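Side-chain contacts in uncharacterized protein (Deinococcus radiodurans, PDB 2A1V), which is of unknown function but belongs to the YjbR family of small proteins, built here from one antiparallel sheet backed by helices: residues D11-V16 with L57-K62; S23-P28 with E32-K37; Y47-I52 with K88-V93. One frame throughout, in Å; residues are numbered along the deposited sequence. Where two conformers were deposited one is given.

Contact 1 of 3, residues D11-V16 with L57-K62; sequences DDLRSV and LRLSLK
L13 of helix 10-17 reaches onto L59 of strand 58-62, and their branched ends meet methyl to methyl. CD1 of L13 stands 4.0 Å from CD1 of L59, and CD2 of L13 lies 3.9 Å from CD2 of L59, so both forks engage while the two side chains slide past one another in opposite directions. With CG of L13 anti to its carbonyl carbon (chi1 -59°) and CG of L59 anti to the backbone N (chi1 -180°), the two forks face each other. L57 adds a more distant touch, its CD1 at 4.4 Å from CD1 of L13.

Around this trio, T50 of the adjacent strand 43-51 packs against L13 and L57 and ties the strands together by a hydrogen bond from its OG1 to R58 O; M7 adds to the cover of L13. L59 is held in place by its backbone pairing with V93. On the helix, T9 OG1 is bonded to D12 N near the first turn. One turn on, S15 OG donates to D12 O over 2.6 Å, approaching 32° out of the carbonyl plane.

All three touching leucines are buried, and no hydrogen bond crosses between the segments. Between these segments helix and strand are joined by apolar packing alone, consistent with a hydrophobic core contact.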
ATOM      1  N   ASP A  11     -12.279  -2.581  -5.118  1.00 20.27           N
ATOM      2  CA  ASP A  11     -12.666  -3.908  -4.595  1.00 22.00           C
ATOM      3  C   ASP A  11     -11.453  -4.817  -4.493  1.00 21.76           C
ATOM      4  O   ASP A  11     -11.307  -5.498  -3.489  1.00 21.22           O
ATOM      5  CB  ASP A  11     -13.715  -4.646  -5.450  1.00 23.40           C
ATOM      6  CG  ASP A  11     -14.679  -3.705  -6.213  1.00 27.67           C
ATOM      7  OD1 ASP A  11     -14.219  -2.733  -6.907  1.00 32.82           O
ATOM      8  OD2 ASP A  11     -15.900  -3.961  -6.162  1.00 31.54           O
ATOM      9  N   ASP A  12     -10.563  -4.772  -5.502  1.00 21.82           N
ATOM     10  CA  ASP A  12      -9.291  -5.521  -5.492  1.00 21.96           C
ATOM     11  C   ASP A  12      -8.390  -5.111  -4.278  1.00 22.22           C
ATOM     12  O   ASP A  12      -7.782  -5.950  -3.600  1.00 19.25           O
ATOM     13  CB  ASP A  12      -8.511  -5.290  -6.818  1.00 22.40           C
ATOM     14  CG  ASP A  12      -9.164  -5.981  -8.040  1.00 25.12           C
ATOM     15  OD1 ASP A  12      -9.882  -6.997  -7.864  1.00 23.79           O
ATOM     16  OD2 ASP A  12      -8.906  -5.540  -9.198  1.00 27.36           O
ATOM     17  N   LEU A  13      -8.336  -3.803  -4.021  1.00 22.80           N
ATOM     18  CA  LEU A  13      -7.518  -3.245  -2.963  1.00 23.26           C
ATOM     19  C   LEU A  13      -8.079  -3.557  -1.585  1.00 23.61           C
ATOM     20  O   LEU A  13      -7.319  -3.921  -0.695  1.00 22.61           O
ATOM     21  CB  LEU A  13      -7.405  -1.734  -3.126  1.00 23.35           C
ATOM     22  CG  LEU A  13      -6.808  -1.178  -4.431  1.00 23.20           C
ATOM     23  CD1 LEU A  13      -6.756   0.347  -4.342  1.00 23.82           C
ATOM     24  CD2 LEU A  13      -5.430  -1.739  -4.728  1.00 20.55           C
ATOM     25  N   ARG A  14      -9.390  -3.408  -1.423  1.00 24.27           N
ATOM     26  CA  ARG A  14     -10.073  -3.833  -0.217  1.00 25.35           C
ATOM     27  C   ARG A  14      -9.790  -5.289   0.079  1.00 25.18           C
ATOM     28  O   ARG A  14      -9.497  -5.644   1.194  1.00 26.25           O
ATOM     29  CB  ARG A  14     -11.580  -3.615  -0.323  1.00 26.24           C
ATOM     30  CG  ARG A  14     -12.001  -2.194  -0.292  1.00 27.18           C
ATOM     31  CD  ARG A  14     -13.284  -1.945   0.403  1.00 27.52           C
ATOM     32  NE  ARG A  14     -13.502  -0.525   0.556  1.00 29.68           N
ATOM     33  CZ  ARG A  14     -14.128   0.220  -0.310  1.00 30.44           C
ATOM     34  NH1 ARG A  14     -14.629  -0.327  -1.396  1.00 39.98           N
ATOM     35  NH2 ARG A  14     -14.278   1.500  -0.089  1.00 34.13           N
ATOM     36  N   SER A  15      -9.864  -6.117  -0.945  1.00 24.80           N
ATOM     37  CA  SER A  15      -9.695  -7.535  -0.771  1.00 25.36           C
ATOM     38  C   SER A  15      -8.326  -7.880  -0.174  1.00 25.21           C
ATOM     39  O   SER A  15      -8.197  -8.898   0.526  1.00 25.81           O
ATOM     40  CB  SER A  15      -9.955  -8.321  -2.093  1.00 25.41           C
ATOM     41  OG  SER A  15      -8.839  -8.281  -3.004  1.00 30.24           O
ATOM     42  N   VAL A  16      -7.307  -7.084  -0.487  1.00 23.74           N
ATOM     43  CA  VAL A  16      -5.970  -7.341   0.016  1.00 22.92           C
ATOM     44  C   VAL A  16      -5.907  -6.785   1.426  1.00 22.10           C
ATOM     45  O   VAL A  16      -5.536  -7.487   2.368  1.00 22.33           O
ATOM     46  CB  VAL A  16      -4.901  -6.716  -0.893  1.00 23.30           C
ATOM     47  CG1 VAL A  16      -3.529  -6.696  -0.186  1.00 23.30           C
ATOM     48  CG2 VAL A  16      -4.838  -7.495  -2.204  1.00 22.83           C
ATOM     49  N   LEU A  57      -7.432   3.960 -11.510  1.00 18.99           N
ATOM     50  CA  LEU A  57      -7.000   4.323 -10.198  1.00 18.91           C
ATOM     51  C   LEU A  57      -5.489   4.595 -10.189  1.00 18.62           C
ATOM     52  O   LEU A  57      -4.708   4.081 -11.013  1.00 16.63           O
ATOM     53  CB  LEU A  57      -7.360   3.209  -9.205  1.00 19.83           C
ATOM     54  CG  LEU A  57      -8.827   2.909  -8.890  1.00 19.50           C
ATOM     55  CD1 LEU A  57      -8.911   1.660  -7.930  1.00 22.30           C
ATOM     56  CD2 LEU A  57      -9.559   4.079  -8.211  1.00 20.38           C
ATOM     57  N   ARG A  58      -5.093   5.435  -9.240  1.00 18.80           N
ATOM     58  CA  ARG A  58      -3.694   5.601  -8.895  1.00 19.39           C
ATOM     59  C   ARG A  58      -3.474   5.246  -7.438  1.00 18.56           C
ATOM     60  O   ARG A  58      -4.124   5.780  -6.536  1.00 17.27           O
ATOM     61  CB  ARG A  58      -3.201   7.029  -9.192  1.00 20.96           C
ATOM     62  CG  ARG A  58      -3.735   7.509 -10.516  1.00 25.83           C
ATOM     63  CD  ARG A  58      -2.726   8.260 -11.324  1.00 32.23           C
ATOM     64  NE  ARG A  58      -3.124   8.174 -12.735  1.00 34.69           N
ATOM     65  CZ  ARG A  58      -2.343   8.532 -13.740  1.00 35.17           C
ATOM     66  NH1 ARG A  58      -1.123   9.029 -13.504  1.00 34.33           N
ATOM     67  NH2 ARG A  58      -2.811   8.432 -14.988  1.00 36.99           N
ATOM     68  N   LEU A  59      -2.541   4.314  -7.251  1.00 17.22           N
ATOM     69  CA  LEU A  59      -2.278   3.745  -5.989  1.00 16.77           C
ATOM     70  C   LEU A  59      -0.929   4.252  -5.454  1.00 16.43           C
ATOM     71  O   LEU A  59       0.136   3.995  -6.038  1.00 16.12           O
ATOM     72  CB  LEU A  59      -2.295   2.216  -6.117  1.00 16.30           C
ATOM     73  CG  LEU A  59      -2.020   1.496  -4.796  1.00 16.79           C
ATOM     74  CD1 LEU A  59      -3.073   1.852  -3.783  1.00 18.84           C
ATOM     75  CD2 LEU A  59      -1.887  -0.033  -4.979  1.00 17.20           C
ATOM     76  N   SER A  60      -1.008   4.955  -4.333  1.00 15.43           N
ATOM     77  CA  SER A  60       0.172   5.424  -3.623  1.00 15.96           C
ATOM     78  C   SER A  60       0.508   4.476  -2.467  1.00 15.23           C
ATOM     79  O   SER A  60      -0.350   4.120  -1.692  1.00 14.53           O
ATOM     80  CB  SER A  60      -0.026   6.861  -3.113  1.00 15.21           C
ATOM     81  OG  SER A  60      -0.055   7.812  -4.190  1.00 16.21           O
ATOM     82  N   LEU A  61       1.784   4.156  -2.358  1.00 15.69           N
ATOM     83  CA  LEU A  61       2.261   3.210  -1.381  0.60 16.85           C
ATOM     84  C   LEU A  61       3.724   3.491  -1.013  1.00 16.98           C
ATOM     85  O   LEU A  61       4.415   4.221  -1.707  1.00 17.18           O
ATOM     86  CB  LEU A  61       2.062   1.759  -1.890  0.60 16.45           C
ATOM     87  CG  LEU A  61       2.656   1.308  -3.233  0.60 15.80           C
ATOM     88  CD1 LEU A  61       4.124   0.998  -3.135  0.60 15.31           C
ATOM     89  CD2 LEU A  61       1.914   0.078  -3.768  0.60 16.55           C
ATOM     90  N   LYS A  62       4.160   2.912   0.109  1.00 17.31           N
ATOM     91  CA  LYS A  62       5.505   3.133   0.648  1.00 18.40           C
ATOM     92  C   LYS A  62       6.413   2.035   0.203  1.00 18.18           C
ATOM     93  O   LYS A  62       6.008   0.851   0.159  1.00 17.09           O
ATOM     94  CB  LYS A  62       5.533   3.174   2.190  1.00 18.94           C
ATOM     95  CG  LYS A  62       4.583   4.171   2.811  1.00 21.80           C
ATOM     96  CD  LYS A  62       5.068   4.748   4.165  1.00 20.64           C
ATOM     97  CE  LYS A  62       6.285   5.640   4.094  1.00 21.00           C
ATOM     98  NZ  LYS A  62       6.503   6.320   5.413  1.00 19.75           N
TER

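Contact 2 of 3, residues S23-P28 with E32-K37; sequences SLETFP and ETLVFK
Two antiparallel strands, 23-26 and 33-37, are laced by four backbone hydrogen bonds, two in each of the hydrogen-bonded pairs L24-K37 and T26-V35. The straightest is V35 N to T26 O, 2.8 Å with an angle of 166° at the hydrogen. Between these pairs, E25 and F36 extend side by side on the face turned to helix 10-17: CG of E25 lies 3.6 Å from CE2 of F36, and the carboxylate plane stands 74° from the ring. That carboxylate reaches on to a salt bridge with R14 NE of the helix, while S23 OG bonds Y47 OH of strand 43-51. Packing is tightest where CD of P28 presses to 3.3 Å from CG2 of the buried V35. Toward solvent, the exposed F27 ring folds back over buried L34, whose CD1 makes a CH-pi contact 4.1 Å from the ring centroid, 28° off the normal.

The K37 side is looser and wetter. Its chain runs out extended, and NZ donates to a water, 2.8 Å away, that also bonds T26 OG1, bridging the strands without direct contact of the polar ends. Joined by a short connection, the strands form a beta hairpin at the edge of the antiparallel sheet.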
ATOM      1  N   SER A  23      -6.018  -3.085  10.053  1.00 18.91           N
ATOM      2  CA  SER A  23      -6.098  -2.147   8.978  1.00 19.55           C
ATOM      3  C   SER A  23      -7.476  -1.497   9.071  1.00 19.43           C
ATOM      4  O   SER A  23      -8.434  -2.111   9.553  1.00 17.52           O
ATOM      5  CB  SER A  23      -5.870  -2.783   7.615  1.00 19.31           C
ATOM      6  OG  SER A  23      -6.128  -1.827   6.584  1.00 20.24           O
ATOM      7  N   LEU A  24      -7.533  -0.246   8.637  1.00 19.33           N
ATOM      8  CA  LEU A  24      -8.730   0.617   8.780  1.00 20.65           C
ATOM      9  C   LEU A  24      -8.806   1.568   7.571  1.00 20.42           C
ATOM     10  O   LEU A  24      -7.787   2.143   7.151  1.00 19.38           O
ATOM     11  CB  LEU A  24      -8.547   1.495  10.027  1.00 23.10           C
ATOM     12  CG  LEU A  24      -8.175   0.865  11.397  1.00 26.37           C
ATOM     13  CD1 LEU A  24      -7.168   1.738  12.222  1.00 27.33           C
ATOM     14  CD2 LEU A  24      -9.459   0.598  12.200  1.00 30.10           C
ATOM     15  N   GLU A  25      -9.995   1.696   7.003  1.00 20.63           N
ATOM     16  CA  GLU A  25     -10.279   2.610   5.929  1.00 20.55           C
ATOM     17  C   GLU A  25     -10.874   3.901   6.446  1.00 20.15           C
ATOM     18  O   GLU A  25     -11.698   3.906   7.353  1.00 20.65           O
ATOM     19  CB  GLU A  25     -11.270   1.986   4.978  1.00 20.81           C
ATOM     20  CG  GLU A  25     -10.707   0.801   4.232  1.00 21.00           C
ATOM     21  CD  GLU A  25     -11.774   0.175   3.330  1.00 22.01           C
ATOM     22  OE1 GLU A  25     -12.741   0.883   3.018  1.00 24.41           O
ATOM     23  OE2 GLU A  25     -11.652  -0.990   2.925  1.00 25.44           O
ATOM     24  N   THR A  26     -10.419   5.006   5.880  1.00 19.37           N
ATOM     25  CA  THR A  26     -10.915   6.348   6.189  1.00 19.02           C
ATOM     26  C   THR A  26     -10.773   7.226   4.946  1.00 18.38           C
ATOM     27  O   THR A  26     -10.101   6.849   3.964  1.00 16.99           O
ATOM     28  CB  THR A  26     -10.153   7.073   7.357  1.00 19.88           C
ATOM     29  OG1 THR A  26      -8.732   7.043   7.158  1.00 19.07           O
ATOM     30  CG2 THR A  26     -10.524   6.487   8.691  1.00 21.97           C
ATOM     31  N   PHE A  27     -11.437   8.375   5.017  1.00 17.22           N
ATOM     32  CA  PHE A  27     -11.368   9.439   4.025  1.00 18.46           C
ATOM     33  C   PHE A  27     -11.014  10.745   4.785  1.00 19.07           C
ATOM     34  O   PHE A  27     -11.890  11.531   5.079  1.00 17.52           O
ATOM     35  CB  PHE A  27     -12.733   9.606   3.327  1.00 18.26           C
ATOM     36  CG  PHE A  27     -13.069   8.528   2.338  1.00 17.40           C
ATOM     37  CD1 PHE A  27     -12.693   8.638   1.016  1.00 15.99           C
ATOM     38  CD2 PHE A  27     -13.786   7.422   2.726  1.00 17.74           C
ATOM     39  CE1 PHE A  27     -13.036   7.672   0.086  1.00 15.91           C
ATOM     40  CE2 PHE A  27     -14.125   6.420   1.794  1.00 18.27           C
ATOM     41  CZ  PHE A  27     -13.762   6.555   0.483  1.00 18.09           C
ATOM     42  N   PRO A  28      -9.735  10.917   5.194  1.00 19.64           N
ATOM     43  CA  PRO A  28      -9.374  12.061   6.055  1.00 19.78           C
ATOM     44  C   PRO A  28      -9.209  13.421   5.334  1.00 20.15           C
ATOM     45  O   PRO A  28      -8.955  14.445   5.977  1.00 19.84           O
ATOM     46  CB  PRO A  28      -8.024  11.621   6.665  1.00 19.94           C
ATOM     47  CG  PRO A  28      -7.426  10.731   5.601  1.00 18.77           C
ATOM     48  CD  PRO A  28      -8.560  10.073   4.870  1.00 18.81           C
ATOM     49  N   GLU A  32     -12.265  12.327  -2.450  1.00 20.26           N
ATOM     50  CA  GLU A  32     -12.522  10.907  -2.458  1.00 19.71           C
ATOM     51  C   GLU A  32     -11.256  10.081  -2.270  1.00 19.14           C
ATOM     52  O   GLU A  32     -11.188   8.946  -2.721  1.00 18.19           O
ATOM     53  CB  GLU A  32     -13.250  10.476  -3.748  1.00 20.74           C
ATOM     54  CG  GLU A  32     -14.214  11.505  -4.416  1.00 21.41           C
ATOM     55  CD  GLU A  32     -15.278  12.130  -3.501  1.00 20.52           C
ATOM     56  OE1 GLU A  32     -15.378  11.819  -2.300  1.00 21.39           O
ATOM     57  OE2 GLU A  32     -15.998  13.025  -3.994  1.00 20.76           O
ATOM     58  N   THR A  33     -10.235  10.646  -1.621  1.00 18.63           N
ATOM     59  CA  THR A  33      -9.047   9.863  -1.271  1.00 18.57           C
ATOM     60  C   THR A  33      -9.299   8.858  -0.090  1.00 18.01           C
ATOM     61  O   THR A  33      -9.414   9.200   1.092  1.00 16.48           O
ATOM     62  CB  THR A  33      -7.833  10.788  -1.019  1.00 18.59           C
ATOM     63  OG1 THR A  33      -7.653  11.682  -2.147  1.00 19.90           O
ATOM     64  CG2 THR A  33      -6.530   9.924  -0.847  1.00 19.25           C
ATOM     65  N   LEU A  34      -9.425   7.604  -0.471  1.00 18.80           N
ATOM     66  CA  LEU A  34      -9.434   6.481   0.440  1.00 18.65           C
ATOM     67  C   LEU A  34      -8.014   6.205   0.987  1.00 17.99           C
ATOM     68  O   LEU A  34      -7.046   6.039   0.237  1.00 16.30           O
ATOM     69  CB  LEU A  34      -9.959   5.253  -0.286  1.00 18.66           C
ATOM     70  CG  LEU A  34     -10.148   3.966   0.515  1.00 19.65           C
ATOM     71  CD1 LEU A  34     -11.158   4.091   1.724  1.00 20.30           C
ATOM     72  CD2 LEU A  34     -10.591   2.883  -0.453  1.00 20.18           C
ATOM     73  N   VAL A  35      -7.929   6.162   2.312  1.00 17.83           N
ATOM     74  CA  VAL A  35      -6.673   5.965   3.029  1.00 17.02           C
ATOM     75  C   VAL A  35      -6.761   4.708   3.904  1.00 16.22           C
ATOM     76  O   VAL A  35      -7.690   4.517   4.670  1.00 15.45           O
ATOM     77  CB  VAL A  35      -6.324   7.200   3.867  1.00 17.05           C
ATOM     78  CG1 VAL A  35      -4.938   7.061   4.492  1.00 17.71           C
ATOM     79  CG2 VAL A  35      -6.374   8.479   3.024  1.00 17.14           C
ATOM     80  N   PHE A  36      -5.803   3.824   3.711  1.00 16.29           N
ATOM     81  CA  PHE A  36      -5.638   2.632   4.536  1.00 16.15           C
ATOM     82  C   PHE A  36      -4.561   2.913   5.556  1.00 15.65           C
ATOM     83  O   PHE A  36      -3.437   3.321   5.217  1.00 15.39           O
ATOM     84  CB  PHE A  36      -5.274   1.400   3.705  1.00 16.07           C
ATOM     85  CG  PHE A  36      -6.259   1.087   2.632  1.00 18.06           C
ATOM     86  CD1 PHE A  36      -6.140   1.660   1.371  1.00 16.57           C
ATOM     87  CD2 PHE A  36      -7.298   0.190   2.877  1.00 17.68           C
ATOM     88  CE1 PHE A  36      -7.056   1.376   0.355  1.00 16.77           C
ATOM     89  CE2 PHE A  36      -8.203  -0.140   1.871  1.00 18.10           C
ATOM     90  CZ  PHE A  36      -8.094   0.456   0.610  1.00 18.62           C
ATOM     91  N   LYS A  37      -4.923   2.708   6.819  0.50 15.64           N
ATOM     92  CA  LYS A  37      -4.038   2.966   7.944  0.50 14.90           C
ATOM     93  C   LYS A  37      -3.962   1.690   8.779  0.50 14.92           C
ATOM     94  O   LYS A  37      -4.889   0.867   8.768  0.50 14.63           O
ATOM     95  CB  LYS A  37      -4.550   4.157   8.761  0.50 14.85           C
ATOM     96  CG  LYS A  37      -4.462   5.522   8.043  0.50 12.96           C
ATOM     97  CD  LYS A  37      -5.045   6.688   8.873  0.50 12.72           C
ATOM     98  CE  LYS A  37      -4.631   8.077   8.357  0.50 12.60           C
ATOM     99  NZ  LYS A  37      -5.240   9.273   9.081  0.50  5.89           N
TER
HETATM  100  O   HOH W   1      -8.021   8.967   9.129  1.00 25.40           O

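Contact 3 of 3, residues Y47-I52 with K88-V93; sequences YALTDI and KHWVTV
Y47 meets W90 through its backbone: Y47 C lies 3.9 Å from W90 CH2, and Y47 O is 4.0 Å from W90 CZ3. The same oxygen is hydrogen-bonded to S111 OG of helix 101-119. The tyrosine side chain leaves in the other direction, and its ring stacks edge-to-face with Y112 of that helix. Next, A48 offers its backbone N at the edge of the indole, near the ring plane and 4.2 Å from CH2 of W90, while its methyl group points away. Y47 and A48 both face F36 on the neighbouring strand 33-38, a classic beta bulge.

Strands 43-51 and 90-94 are not neighbours in the antiparallel sheet: strand 58-62 runs between them, and their short axes pass 9.1 Å apart at 40°. W90 bridges that gap by laying its six-membered ring across strand 58-62, with CE3 against the backbone of L61 and CZ2 against K62 CG. Its CG sits anti to the carbonyl carbon (chi1 -67°) and the indole plane stands almost perpendicular to the plane through CA, CB and CG (chi2 85°), which carries the benzo edge toward strand 43-51. L49 then points toward W90, its side chain crossing the indole at about a right angle; the modelled spacing of its CD1 is doubtfully short. Further from the tryptophan, T92 OG1 bonds S60 OG of the intervening strand, and S60 in turn pairs through its backbone with L49.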
ATOM      1  N   TYR A  47      -0.574   3.525   5.016  1.00 17.37           N
ATOM      2  CA  TYR A  47       0.287   2.688   4.214  1.00 17.46           C
ATOM      3  C   TYR A  47      -0.146   2.569   2.752  1.00 16.92           C
ATOM      4  O   TYR A  47       0.600   2.000   1.963  1.00 17.06           O
ATOM      5  CB  TYR A  47       0.436   1.287   4.863  1.00 16.87           C
ATOM      6  CG  TYR A  47      -0.792   0.413   4.812  1.00 17.95           C
ATOM      7  CD1 TYR A  47      -1.065  -0.382   3.698  1.00 17.18           C
ATOM      8  CD2 TYR A  47      -1.711   0.388   5.885  1.00 16.86           C
ATOM      9  CE1 TYR A  47      -2.208  -1.173   3.652  1.00 16.15           C
ATOM     10  CE2 TYR A  47      -2.848  -0.391   5.833  1.00 15.46           C
ATOM     11  CZ  TYR A  47      -3.085  -1.187   4.727  1.00 15.76           C
ATOM     12  OH  TYR A  47      -4.215  -1.979   4.674  1.00 15.78           O
ATOM     13  N   ALA A  48      -1.357   3.003   2.409  1.00 16.19           N
ATOM     14  CA  ALA A  48      -1.790   3.034   1.010  1.00 16.55           C
ATOM     15  C   ALA A  48      -2.886   4.085   0.841  1.00 16.79           C
ATOM     16  O   ALA A  48      -3.641   4.333   1.775  1.00 16.67           O
ATOM     17  CB  ALA A  48      -2.275   1.734   0.580  1.00 15.97           C
ATOM     18  N   LEU A  49      -2.943   4.725  -0.324  1.00 16.42           N
ATOM     19  CA  LEU A  49      -3.994   5.702  -0.602  1.00 18.52           C
ATOM     20  C   LEU A  49      -4.395   5.631  -2.078  1.00 17.93           C
ATOM     21  O   LEU A  49      -3.537   5.389  -2.965  1.00 17.86           O
ATOM     22  CB  LEU A  49      -3.531   7.144  -0.345  1.00 19.38           C
ATOM     23  CG  LEU A  49      -2.765   7.676   0.840  1.00 22.89           C
ATOM     24  CD1 LEU A  49      -1.337   7.078   0.941  1.00 24.64           C
ATOM     25  CD2 LEU A  49      -2.750   9.217   0.638  1.00 22.14           C
ATOM     26  N   THR A  50      -5.656   5.904  -2.361  1.00 18.02           N
ATOM     27  CA  THR A  50      -6.077   6.060  -3.767  1.00 19.04           C
ATOM     28  C   THR A  50      -7.288   6.974  -3.861  1.00 19.26           C
ATOM     29  O   THR A  50      -8.104   6.990  -2.946  1.00 20.40           O
ATOM     30  CB  THR A  50      -6.405   4.674  -4.452  1.00 19.51           C
ATOM     31  OG1 THR A  50      -6.490   4.808  -5.903  1.00 19.29           O
ATOM     32  CG2 THR A  50      -7.674   4.091  -3.868  1.00 19.02           C
ATOM     33  N   ASP A  51      -7.405   7.709  -4.967  1.00 18.83           N
ATOM     34  CA  ASP A  51      -8.525   8.606  -5.208  1.00 18.39           C
ATOM     35  C   ASP A  51      -9.526   7.815  -6.042  1.00 18.40           C
ATOM     36  O   ASP A  51      -9.295   7.496  -7.234  1.00 17.05           O
ATOM     37  CB  ASP A  51      -8.052   9.890  -5.889  1.00 18.16           C
ATOM     38  CG  ASP A  51      -9.182  10.838  -6.233  1.00 19.74           C
ATOM     39  OD1 ASP A  51     -10.399  10.532  -6.012  1.00 21.05           O
ATOM     40  OD2 ASP A  51      -8.832  11.912  -6.764  1.00 23.77           O
ATOM     41  N   ILE A  52     -10.629   7.467  -5.384  1.00 19.53           N
ATOM     42  CA  ILE A  52     -11.600   6.510  -5.923  1.00 19.54           C
ATOM     43  C   ILE A  52     -12.459   7.043  -7.040  1.00 19.42           C
ATOM     44  O   ILE A  52     -13.128   6.269  -7.701  1.00 18.19           O
ATOM     45  CB  ILE A  52     -12.491   5.858  -4.826  1.00 20.42           C
ATOM     46  CG1 ILE A  52     -13.540   6.808  -4.236  1.00 20.65           C
ATOM     47  CG2 ILE A  52     -11.627   5.238  -3.735  1.00 20.48           C
ATOM     48  CD1 ILE A  52     -14.713   6.024  -3.531  1.00 20.96           C
ATOM     49  N   LYS A  88      10.728  10.664  -1.008  1.00 21.68           N
ATOM     50  CA  LYS A  88      11.787   9.793  -0.542  1.00 21.42           C
ATOM     51  C   LYS A  88      11.224   8.371  -0.249  1.00 20.70           C
ATOM     52  O   LYS A  88      11.959   7.395  -0.315  1.00 19.72           O
ATOM     53  CB  LYS A  88      12.429  10.358   0.748  1.00 22.02           C
ATOM     54  CG  LYS A  88      13.349  11.566   0.560  1.00 22.55           C
ATOM     55  CD  LYS A  88      14.105  12.040   1.854  1.00 23.18           C
ATOM     56  CE  LYS A  88      13.147  12.367   3.053  1.00 25.88           C
ATOM     57  NZ  LYS A  88      12.173  13.439   2.727  1.00 21.69           N
ATOM     58  N   HIS A  89       9.936   8.273   0.123  1.00 19.72           N
ATOM     59  CA  HIS A  89       9.378   7.000   0.625  1.00 19.27           C
ATOM     60  C   HIS A  89       8.151   6.464  -0.078  1.00 18.39           C
ATOM     61  O   HIS A  89       7.847   5.275   0.025  1.00 20.11           O
ATOM     62  CB  HIS A  89       9.113   7.128   2.116  1.00 19.15           C
ATOM     63  CG  HIS A  89      10.338   7.478   2.910  1.00 20.17           C
ATOM     64  ND1 HIS A  89      11.302   6.554   3.207  1.00 22.18           N
ATOM     65  CD2 HIS A  89      10.776   8.652   3.423  1.00 21.76           C
ATOM     66  CE1 HIS A  89      12.266   7.126   3.905  1.00 23.03           C
ATOM     67  NE2 HIS A  89      11.970   8.401   4.053  1.00 19.61           N
ATOM     68  N   TRP A  90       7.476   7.322  -0.813  1.00 17.80           N
ATOM     69  CA  TRP A  90       6.203   6.966  -1.538  1.00 17.10           C
ATOM     70  C   TRP A  90       6.302   7.016  -3.064  1.00 15.99           C
ATOM     71  O   TRP A  90       6.880   7.928  -3.644  1.00 15.40           O
ATOM     72  CB  TRP A  90       5.115   7.944  -1.176  1.00 15.91           C
ATOM     73  CG  TRP A  90       4.644   7.894   0.211  1.00 14.90           C
ATOM     74  CD1 TRP A  90       5.191   8.510   1.245  1.00 15.63           C
ATOM     75  CD2 TRP A  90       3.502   7.189   0.714  1.00 17.55           C
ATOM     76  NE1 TRP A  90       4.460   8.299   2.380  1.00 15.73           N
ATOM     77  CE2 TRP A  90       3.411   7.483   2.089  1.00 16.03           C
ATOM     78  CE3 TRP A  90       2.545   6.335   0.138  1.00 17.41           C
ATOM     79  CZ2 TRP A  90       2.436   6.923   2.918  1.00 15.12           C
ATOM     80  CZ3 TRP A  90       1.544   5.795   0.970  1.00 16.20           C
ATOM     81  CH2 TRP A  90       1.513   6.082   2.336  1.00 15.81           C
ATOM     82  N   VAL A  91       5.706   6.038  -3.708  1.00 16.75           N
ATOM     83  CA  VAL A  91       5.504   6.071  -5.161  1.00 17.34           C
ATOM     84  C   VAL A  91       4.004   5.980  -5.432  1.00 17.92           C
ATOM     85  O   VAL A  91       3.246   5.552  -4.560  1.00 18.42           O
ATOM     86  CB  VAL A  91       6.215   4.903  -5.890  1.00 17.22           C
ATOM     87  CG1 VAL A  91       7.793   5.061  -5.821  1.00 19.24           C
ATOM     88  CG2 VAL A  91       5.719   3.494  -5.369  1.00 16.50           C
ATOM     89  N   THR A  92       3.601   6.357  -6.637  1.00 17.58           N
ATOM     90  CA  THR A  92       2.195   6.289  -7.077  1.00 18.22           C
ATOM     91  C   THR A  92       2.190   5.434  -8.367  1.00 18.13           C
ATOM     92  O   THR A  92       2.941   5.692  -9.304  1.00 18.41           O
ATOM     93  CB  THR A  92       1.583   7.775  -7.262  1.00 17.91           C
ATOM     94  OG1 THR A  92       1.506   8.414  -5.988  1.00 17.84           O
ATOM     95  CG2 THR A  92       0.190   7.767  -7.898  1.00 18.33           C
ATOM     96  N   VAL A  93       1.417   4.362  -8.336  1.00 18.71           N
ATOM     97  CA  VAL A  93       1.291   3.386  -9.412  1.00 19.43           C
ATOM     98  C   VAL A  93      -0.074   3.491 -10.068  1.00 19.66           C
ATOM     99  O   VAL A  93      -1.130   3.429  -9.368  1.00 18.18           O
ATOM    100  CB  VAL A  93       1.414   1.937  -8.896  1.00 19.19           C
ATOM    101  CG1 VAL A  93       1.505   0.992 -10.043  1.00 21.84           C
ATOM    102  CG2 VAL A  93       2.624   1.805  -8.044  1.00 23.15           C
TER

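In the fold
All three contacts draw on one antiparallel sheet, whose strands run in the order 23-26, 33-38, 43-51, 58-62, 90-94, 79-81. Contact 2 is the hairpin at one edge, contact 3 spans the strands on both sides of 58-62, and contact 1 sets helix 10-17 against 58-62 itself. The centre of contact 1 lies about 11 Å from that of contact 2 and about 9 Å from that of contact 3; the centres of the latter two are about 12 Å apart. Along the chain, contact 2 is nested within the loop closed by contact 1 and closes before contact 3 opens, whereas contacts 1 and 3 interleave. Early helix, edge hairpin and later strand are thus knitted into a single compact alpha+beta unit.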